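DUF596 domain-containing protein (Neisseria meningitidis, PDB 2O5H) is of unknown function but adopts a compact alpha-beta fold and assembles as a pair of subunits. Local coordinates at residues Lys14-Gln17 / Asp18-Glu22; Gln86-Arg89 / Glu90-Glu94; Phe108-Gly111 / Met112-Thr115. All coordinates share one frame; numbering follows the deposited sequence. Where two conformers were deposited one is given.

Contact 1 of 3, residues Lys14-Gln17 / Asp18-Glu22; sequences KRYQ and DRLEE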
loop_
_atom_site.group_PDB
_atom_site.type_symbol
_atom_site.label_atom_id
_atom_site.label_comp_id
_atom_site.label_asym_id
_atom_site.label_seq_id
_atom_site.Cartn_x
_atom_site.Cartn_y
_atom_site.Cartn_z
ATOM N N LYS A 14 11.919 -15.847 12.799
ATOM C CA LYS A 14 11.204 -16.246 14.012
ATOM C C LYS A 14 10.430 -15.114 14.681
ATOM O O LYS A 14 9.272 -15.300 15.098
ATOM C CB LYS A 14 12.181 -16.889 14.997
ATOM C CG LYS A 14 11.503 -17.743 16.040
ATOM C CD LYS A 14 12.449 -18.795 16.613
ATOM C CE LYS A 14 11.955 -19.220 17.994
ATOM N NZ LYS A 14 12.876 -20.201 18.651
ATOM N N ARG A 15 11.048 -13.940 14.793
ATOM C CA ARG A 15 10.382 -12.797 15.403
ATOM C C ARG A 15 9.197 -12.318 14.566
ATOM O O ARG A 15 8.200 -11.909 15.127
ATOM C CB ARG A 15 11.361 -11.657 15.669
ATOM C CG ARG A 15 12.440 -12.045 16.674
ATOM C CD ARG A 15 13.299 -10.859 17.095
ATOM N NE ARG A 15 14.376 -10.616 16.137
ATOM C CZ ARG A 15 14.425 -9.560 15.328
ATOM N NH1 ARG A 15 13.469 -8.665 15.400
ATOM N NH2 ARG A 15 15.431 -9.397 14.471
ATOM N N TYR A 16 9.296 -12.393 13.241
ATOM C CA TYR A 16 8.192 -11.919 12.382
ATOM C C TYR A 16 6.950 -12.822 12.489
ATOM O O TYR A 16 5.798 -12.366 12.373
ATOM C CB TYR A 16 8.633 -11.671 10.908
ATOM C CG TYR A 16 7.459 -11.165 10.071
ATOM C CD1 TYR A 16 7.030 -9.833 10.166
ATOM C CD2 TYR A 16 6.740 -12.037 9.252
ATOM C CE1 TYR A 16 5.946 -9.382 9.453
ATOM C CE2 TYR A 16 5.626 -11.614 8.545
ATOM C CZ TYR A 16 5.226 -10.285 8.645
ATOM O OH TYR A 16 4.127 -9.884 7.922
ATOM N N GLN A 17 7.178 -14.098 12.805
ATOM C CA GLN A 17 6.108 -15.089 12.937
ATOM C C GLN A 17 4.936 -14.666 13.804
ATOM O O GLN A 17 3.798 -15.015 13.506
ATOM C CB GLN A 17 6.680 -16.425 13.417
ATOM C CG GLN A 17 6.148 -17.637 12.635
ATOM C CD GLN A 17 6.334 -17.509 11.109
ATOM O OE1 GLN A 17 7.235 -16.804 10.621
ATOM N NE2 GLN A 17 5.483 -18.207 10.357
ATOM N N ASP A 18 5.197 -13.898 14.861
ATOM C CA ASP A 18 4.152 -13.479 15.809
ATOM C C ASP A 18 3.226 -12.337 15.317
ATOM O O ASP A 18 2.273 -11.958 16.017
ATOM C CB ASP A 18 4.774 -13.080 17.155
ATOM C CG ASP A 18 5.936 -13.981 17.572
ATOM O OD1 ASP A 18 6.068 -15.115 17.054
ATOM O OD2 ASP A 18 6.719 -13.546 18.441
ATOM N N ARG A 19 3.511 -11.762 14.153
ATOM C CA ARG A 19 2.561 -10.797 13.530
ATOM C C ARG A 19 2.112 -11.236 12.140
ATOM O O ARG A 19 1.353 -10.519 11.474
ATOM C CB ARG A 19 3.166 -9.388 13.463
ATOM C CG ARG A 19 4.507 -9.323 12.683
ATOM C CD ARG A 19 5.022 -7.913 12.586
ATOM N NE ARG A 19 4.310 -7.094 11.584
ATOM C CZ ARG A 19 4.287 -5.779 11.599
ATOM N NH1 ARG A 19 4.886 -5.139 12.601
ATOM N NH2 ARG A 19 3.652 -5.100 10.623
ATOM N N LEU A 20 2.586 -12.398 11.680
ATOM C CA LEU A 20 2.311 -12.848 10.311
ATOM C C LEU A 20 0.806 -12.903 10.000
ATOM O O LEU A 20 0.372 -12.411 8.964
ATOM C CB LEU A 20 2.986 -14.204 10.020
ATOM C CG LEU A 20 2.666 -14.949 8.713
ATOM C CD1 LEU A 20 2.991 -14.125 7.464
ATOM C CD2 LEU A 20 3.405 -16.256 8.599
ATOM N N GLU A 21 0.024 -13.495 10.902
ATOM C CA GLU A 21 -1.403 -13.753 10.639
ATOM C C GLU A 21 -2.181 -12.463 10.540
ATOM O O GLU A 21 -3.021 -12.290 9.655
ATOM C CB GLU A 21 -2.018 -14.666 11.700
ATOM C CG GLU A 21 -1.563 -16.117 11.596
ATOM C CD GLU A 21 -1.826 -16.715 10.216
ATOM O OE1 GLU A 21 -2.873 -16.365 9.611
ATOM O OE2 GLU A 21 -0.991 -17.539 9.749
ATOM N N GLU A 22 -1.875 -11.555 11.458
ATOM C CA GLU A 22 -2.470 -10.236 11.467
ATOM C C GLU A 22 -2.161 -9.508 10.147
ATOM O O GLU A 22 -3.041 -8.842 9.552
ATOM C CB GLU A 22 -1.889 -9.463 12.645
ATOM C CG GLU A 22 -2.834 -8.456 13.269
ATOM C CD GLU A 22 -2.117 -7.170 13.653
ATOM O OE1 GLU A 22 -1.110 -7.267 14.411
ATOM O OE2 GLU A 22 -2.556 -6.075 13.185
HETATM O O HOH W 1 0.883 -14.592 13.425
#
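Tyr-16 and Arg-19 meet where helix 3-16 gives way to helix 20-30. The ring of Tyr-16 is thrown forward over the joint because CG stands anti to the backbone N (chi1 -179°), and its CD1-CE1 side meets the aliphatic run of Arg-19. CG of Arg-19 lies 3.5 Å from Tyr-16 CE1, and NE is equally near that ring atom. The two side chains cross at about a right angle, with the guanidinium inclined 24° to the ring plane. What puts the arginine there is its chi1 of 58°, which wedges CG between its own N and carbonyl carbon, followed by a bend at chi3 that turns the head group. Asp-23 then ties the pair together: its OD2 takes the Tyr-16 hydroxyl in a hydrogen bond and Arg-19 NE in a salt bridge, while Arg-19 NH2 reaches Asp-43.

The other side of the tyrosine belongs to Leu-20. Its CD1 comes in at the ring edge, near the ring plane, 3.8 Å from Tyr-16 CE2. The second methyl, CD2, turns to the side chain of Gln-17, which runs alongside the leucine in the same direction.

Two backbone bonds close the joint. Arg-19 N donates to Tyr-16 O over 3.0 Å, and Leu-20 N makes a weak bond to Gln-17 O. A water bridges Gln-17 O and Glu-21 N, giving a hydrogen to Gln-17 O at 2.9 Å and accepting one from Glu-21 N. Beyond the ring, Ala-54, Ile-57 and Leu-58 of helix 48-64 bury Tyr-16. The arrangement is that of a short helix-to-helix junction, with Arg-19 in the N-cap position of helix 20-30.

Contact 2 of 3, residues Gln86-Arg89 / Glu90-Glu94; sequences QIFR and EVWPE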
loop_
_atom_site.group_PDB
_atom_site.type_symbol
_atom_site.label_atom_id
_atom_site.label_comp_id
_atom_site.label_asym_id
_atom_site.label_seq_id
_atom_site.Cartn_x
_atom_site.Cartn_y
_atom_site.Cartn_z
ATOM N N GLN A 86 13.008 -15.442 -5.427
ATOM C CA GLN A 86 14.347 -15.345 -6.023
ATOM C C GLN A 86 14.360 -14.298 -7.123
ATOM O O GLN A 86 15.331 -13.536 -7.268
ATOM C CB GLN A 86 14.826 -16.712 -6.582
ATOM C CG GLN A 86 16.321 -16.783 -6.858
ATOM C CD GLN A 86 17.147 -16.349 -5.626
ATOM O OE1 GLN A 86 17.122 -17.014 -4.605
ATOM N NE2 GLN A 86 17.808 -15.191 -5.708
ATOM N N ILE A 87 13.267 -14.263 -7.880
ATOM C CA ILE A 87 13.092 -13.322 -8.982
ATOM C C ILE A 87 13.153 -11.882 -8.427
ATOM O O ILE A 87 13.913 -11.035 -8.928
ATOM C CB ILE A 87 11.746 -13.665 -9.725
ATOM C CG1 ILE A 87 11.968 -14.945 -10.559
ATOM C CG2 ILE A 87 11.182 -12.448 -10.597
ATOM C CD1 ILE A 87 10.673 -15.555 -11.176
ATOM N N PHE A 88 12.406 -11.648 -7.356
ATOM C CA PHE A 88 12.414 -10.347 -6.684
ATOM C C PHE A 88 13.728 -10.007 -5.966
ATOM O O PHE A 88 14.230 -8.902 -6.133
ATOM C CB PHE A 88 11.243 -10.268 -5.703
ATOM C CG PHE A 88 9.939 -9.829 -6.341
ATOM C CD1 PHE A 88 9.261 -10.652 -7.267
ATOM C CD2 PHE A 88 9.379 -8.583 -6.007
ATOM C CE1 PHE A 88 8.051 -10.230 -7.866
ATOM C CE2 PHE A 88 8.157 -8.156 -6.602
ATOM C CZ PHE A 88 7.493 -8.982 -7.517
ATOM N N ARG A 89 14.280 -10.948 -5.199
ATOM C CA ARG A 89 15.597 -10.739 -4.561
ATOM C C ARG A 89 16.706 -10.351 -5.546
ATOM O O ARG A 89 17.546 -9.485 -5.236
ATOM C CB ARG A 89 16.019 -11.948 -3.701
ATOM C CG ARG A 89 15.340 -11.916 -2.323
ATOM C CD ARG A 89 15.946 -12.914 -1.399
ATOM N NE ARG A 89 15.132 -13.162 -0.222
ATOM C CZ ARG A 89 15.225 -12.494 0.926
ATOM N NH1 ARG A 89 16.099 -11.502 1.071
ATOM N NH2 ARG A 89 14.417 -12.824 1.932
ATOM N N GLU A 90 16.687 -10.945 -6.737
ATOM C CA GLU A 90 17.735 -10.695 -7.699
ATOM C C GLU A 90 17.824 -9.243 -8.136
ATOM O O GLU A 90 18.893 -8.806 -8.541
ATOM C CB GLU A 90 17.623 -11.642 -8.916
ATOM C CG GLU A 90 18.063 -13.051 -8.530
ATOM C CD GLU A 90 18.440 -13.934 -9.703
ATOM O OE1 GLU A 90 18.634 -13.414 -10.827
ATOM O OE2 GLU A 90 18.555 -15.163 -9.495
ATOM N N VAL A 91 16.720 -8.496 -8.018
ATOM C CA VAL A 91 16.637 -7.124 -8.522
ATOM C C VAL A 91 16.250 -6.148 -7.388
ATOM O O VAL A 91 16.022 -4.962 -7.611
ATOM C CB VAL A 91 15.592 -7.023 -9.704
ATOM C CG1 VAL A 91 16.114 -7.716 -10.949
ATOM C CG2 VAL A 91 14.237 -7.623 -9.303
ATOM N N TRP A 92 16.195 -6.668 -6.162
ATOM C CA TRP A 92 15.770 -5.879 -5.015
ATOM C C TRP A 92 16.735 -4.697 -4.831
ATOM O O TRP A 92 17.960 -4.872 -4.847
ATOM C CB TRP A 92 15.773 -6.754 -3.757
ATOM C CG TRP A 92 15.046 -6.154 -2.605
ATOM C CD1 TRP A 92 15.593 -5.537 -1.508
ATOM C CD2 TRP A 92 13.629 -6.140 -2.430
ATOM N NE1 TRP A 92 14.567 -5.135 -0.650
ATOM C CE2 TRP A 92 13.360 -5.514 -1.192
ATOM C CE3 TRP A 92 12.547 -6.596 -3.215
ATOM C CZ2 TRP A 92 12.047 -5.294 -0.727
ATOM C CZ3 TRP A 92 11.221 -6.414 -2.717
ATOM C CH2 TRP A 92 11.000 -5.786 -1.483
ATOM N N PRO A 93 16.189 -3.479 -4.636
ATOM C CA PRO A 93 17.069 -2.322 -4.389
ATOM C C PRO A 93 18.062 -2.524 -3.246
ATOM O O PRO A 93 17.744 -3.196 -2.242
ATOM C CB PRO A 93 16.068 -1.234 -3.968
ATOM C CG PRO A 93 14.822 -1.584 -4.807
ATOM C CD PRO A 93 14.764 -3.086 -4.565
ATOM N N GLU A 94 19.213 -1.861 -3.374
ATOM C CA GLU A 94 20.256 -1.898 -2.373
ATOM C C GLU A 94 19.958 -1.075 -1.129
ATOM O O GLU A 94 20.534 -1.331 -0.097
ATOM C CB GLU A 94 21.576 -1.459 -2.989
ATOM C CG GLU A 94 22.168 -2.478 -3.987
ATOM C CD GLU A 94 23.558 -2.059 -4.484
ATOM O OE1 GLU A 94 23.753 -0.876 -4.783
ATOM O OE2 GLU A 94 24.471 -2.897 -4.527
#
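The C-terminal end of helix 81-91 unwinds here, passing from a regular turn into tighter ones before the chain leaves as a loop at Trp-92. Glu-90 N still makes the i to i-4 bond of an alpha helix, to Gln-86 O at 3.0 Å. One residue later the spacing shortens: Val-91 N goes to Phe-88 O at 3.1 Å, and Trp-92 N makes only a weak bond to Arg-89 O.

On the outer surface the side chains of Gln-86 and Glu-90 pass each other at a slant. Gln-86 folds at chi2 (52°), which brings its amide NE2 to 3.6 Å from Glu-90 CG; the contact is with the methylene, and the amide and carboxylate planes are 51° apart. That same CG lies just 3.0 Å from Gln-86 O, so the glutamate stem is packed closely against the carbonyl its own N-H uses. Val-91 turns CG2 to the helix end, 3.4 Å from both Ile-87 O and Phe-88 O.

On the inner side Phe-88 and Trp-92 approach loosely. Trp-92 CZ3 comes to the edge of the phenylalanine ring, near its plane, 4.3 Å from CD2. With CG anti to the backbone N (chi1 -166°), the indole reaches across the helix end toward Phe-88, with Phe-88 O at its edge, and Pro-93 CD rests over one of its faces, toward the rim. Arg-89 runs extended from CG to NE and carries its charge to Glu-85 and Glu-53.

The inner rings pack against helix 48-64, Phe-88 on Phe-56 and Phe-59, Trp-92 on Phe-55 and Phe-56. Helix 34-41 adds Leu-34 and Trp-38, and helix 110-116 brings Ile-110 and Trp-113 up to the loop residues.

Contact 3 of 3, residues Phe108-Gly111 / Met112-Thr115; sequences FDIG and MWLT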
loop_
_atom_site.group_PDB
_atom_site.type_symbol
_atom_site.label_atom_id
_atom_site.label_comp_id
_atom_site.label_asym_id
_atom_site.label_seq_id
_atom_site.Cartn_x
_atom_site.Cartn_y
_atom_site.Cartn_z
ATOM N N PHE A 108 13.534 8.399 -4.764
ATOM C CA PHE A 108 13.012 7.096 -5.154
ATOM C C PHE A 108 13.165 6.120 -3.998
ATOM O O PHE A 108 14.222 6.069 -3.345
ATOM C CB PHE A 108 13.732 6.614 -6.404
ATOM C CG PHE A 108 12.997 5.554 -7.167
ATOM C CD1 PHE A 108 12.002 5.908 -8.094
ATOM C CD2 PHE A 108 13.329 4.232 -7.021
ATOM C CE1 PHE A 108 11.319 4.937 -8.823
ATOM C CE2 PHE A 108 12.654 3.251 -7.742
ATOM C CZ PHE A 108 11.647 3.615 -8.656
ATOM N N ASP A 109 12.108 5.382 -3.704
ATOM C CA ASP A 109 12.126 4.470 -2.592
ATOM C C ASP A 109 11.554 3.107 -2.943
ATOM O O ASP A 109 11.059 2.925 -4.043
ATOM C CB ASP A 109 11.468 5.100 -1.355
ATOM C CG ASP A 109 9.988 5.387 -1.534
ATOM O OD1 ASP A 109 9.313 4.787 -2.398
ATOM O OD2 ASP A 109 9.495 6.239 -0.766
ATOM N N ILE A 110 11.609 2.169 -2.008
ATOM C CA ILE A 110 11.159 0.803 -2.272
ATOM C C ILE A 110 9.661 0.717 -2.612
ATOM O O ILE A 110 9.262 -0.114 -3.420
ATOM C CB ILE A 110 11.495 -0.122 -1.079
ATOM C CG1 ILE A 110 11.091 -1.565 -1.372
ATOM C CG2 ILE A 110 10.911 0.417 0.206
ATOM C CD1 ILE A 110 12.030 -2.179 -2.341
ATOM N N GLY A 111 8.844 1.542 -1.955
ATOM C CA GLY A 111 7.427 1.676 -2.321
ATOM C C GLY A 111 7.238 2.014 -3.803
ATOM O O GLY A 111 6.420 1.397 -4.510
HETATM N N MSE A 112 7.977 3.016 -4.276
HETATM C CA MSE A 112 7.881 3.431 -5.682
HETATM C C MSE A 112 8.346 2.342 -6.637
HETATM O O MSE A 112 7.714 2.101 -7.668
HETATM C CB MSE A 112 8.708 4.680 -5.918
HETATM C CG MSE A 112 8.111 5.866 -5.206
HETATM SE SE MSE A 112 9.198 7.484 -5.373
HETATM C CE MSE A 112 8.613 8.377 -3.749
ATOM N N TRP A 113 9.463 1.691 -6.292
ATOM C CA TRP A 113 9.978 0.545 -7.069
ATOM C C TRP A 113 8.918 -0.574 -7.223
ATOM O O TRP A 113 8.687 -1.130 -8.332
ATOM C CB TRP A 113 11.277 0.038 -6.404
ATOM C CG TRP A 113 11.989 -1.067 -7.157
ATOM C CD1 TRP A 113 12.900 -0.924 -8.142
ATOM C CD2 TRP A 113 11.817 -2.483 -6.963
ATOM N NE1 TRP A 113 13.304 -2.167 -8.602
ATOM C CE2 TRP A 113 12.651 -3.137 -7.886
ATOM C CE3 TRP A 113 11.050 -3.258 -6.073
ATOM C CZ2 TRP A 113 12.771 -4.543 -7.937
ATOM C CZ3 TRP A 113 11.117 -4.638 -6.156
ATOM C CH2 TRP A 113 11.998 -5.272 -7.081
ATOM N N LEU A 114 8.259 -0.886 -6.120
ATOM C CA LEU A 114 7.185 -1.886 -6.107
ATOM C C LEU A 114 5.951 -1.435 -6.905
ATOM O O LEU A 114 5.167 -2.261 -7.338
ATOM C CB LEU A 114 6.834 -2.259 -4.677
ATOM C CG LEU A 114 7.827 -3.191 -3.925
ATOM C CD1 LEU A 114 7.418 -3.278 -2.448
ATOM C CD2 LEU A 114 7.876 -4.610 -4.594
ATOM N N THR A 115 5.840 -0.135 -7.152
ATOM C CA THR A 115 4.765 0.424 -8.007
ATOM C C THR A 115 5.085 0.405 -9.479
ATOM O O THR A 115 4.198 0.142 -10.285
ATOM C CB THR A 115 4.434 1.833 -7.599
ATOM O OG1 THR A 115 4.151 1.837 -6.217
ATOM C CG2 THR A 115 3.213 2.424 -8.383
#
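Phe-108 packs against the first turn of helix 110-116, and its ring is the apolar centre of this capped helix N-terminus. Met-112, present as selenomethionine, sets CB over one ring face, a CH-pi contact 4.1 Å from the centroid. Its selenium stands obliquely to the same ring, at 5.0 Å from the centroid, as a Met-aromatic contact; the two side chains run past each other in opposite directions. At the ring's far end Phe-108 CE2 touches Trp-113 CB at 3.7 Å. On the buried side Ile-110 CD1 reaches Trp-113 CE3, while Ile-110 CG1 lies beside Leu-114 CD1 with both chains pointing the same way; both touch Trp-38 of helix 34-41.

Helical bonds follow outward, Trp-113 N to Asp-109 O and Leu-114 N to Ile-110 O. Asp-109 is the N-cap: a chi1 of 65° folds its carboxylate back over the turn, and OD1 accepts from Met-112 N at 2.9 Å. Met-112 CG crowds this oxygen, 3.2 Å from OD1. Two donors of Thr-115 share the Gly-111 carbonyl: the backbone N, bonded also to Met-112 O, does so weakly, and the hydroxyl OG1 gives its hydrogen to Gly-111 O over 2.9 Å.

Overall arrangement
Contacts 2 and 3 are neighbours: the end of helix 81-91 and the start of helix 110-116 touch directly, with Pro-93 CD 3.6 Å from Ile-110 CD1 and the indoles of Trp-92 and Trp-113 meeting at a steep angle. Contact 1 lies on the opposite side of the chain's centre, its centre about 23 Å from that of contact 2. Helix 48-64 links these two, packing on both. Contact 2 is mostly surface; contacts 1 and 3 are partly buried, and each touches the second subunit. Contact 1 is a helix junction whose charged groups pair with residues outside it, contact 2 combines loosening backbone bonds with aromatic packing at a helix C-terminal end, and contact 3 sets an aspartate-capped helix start against a phenylalanine ring.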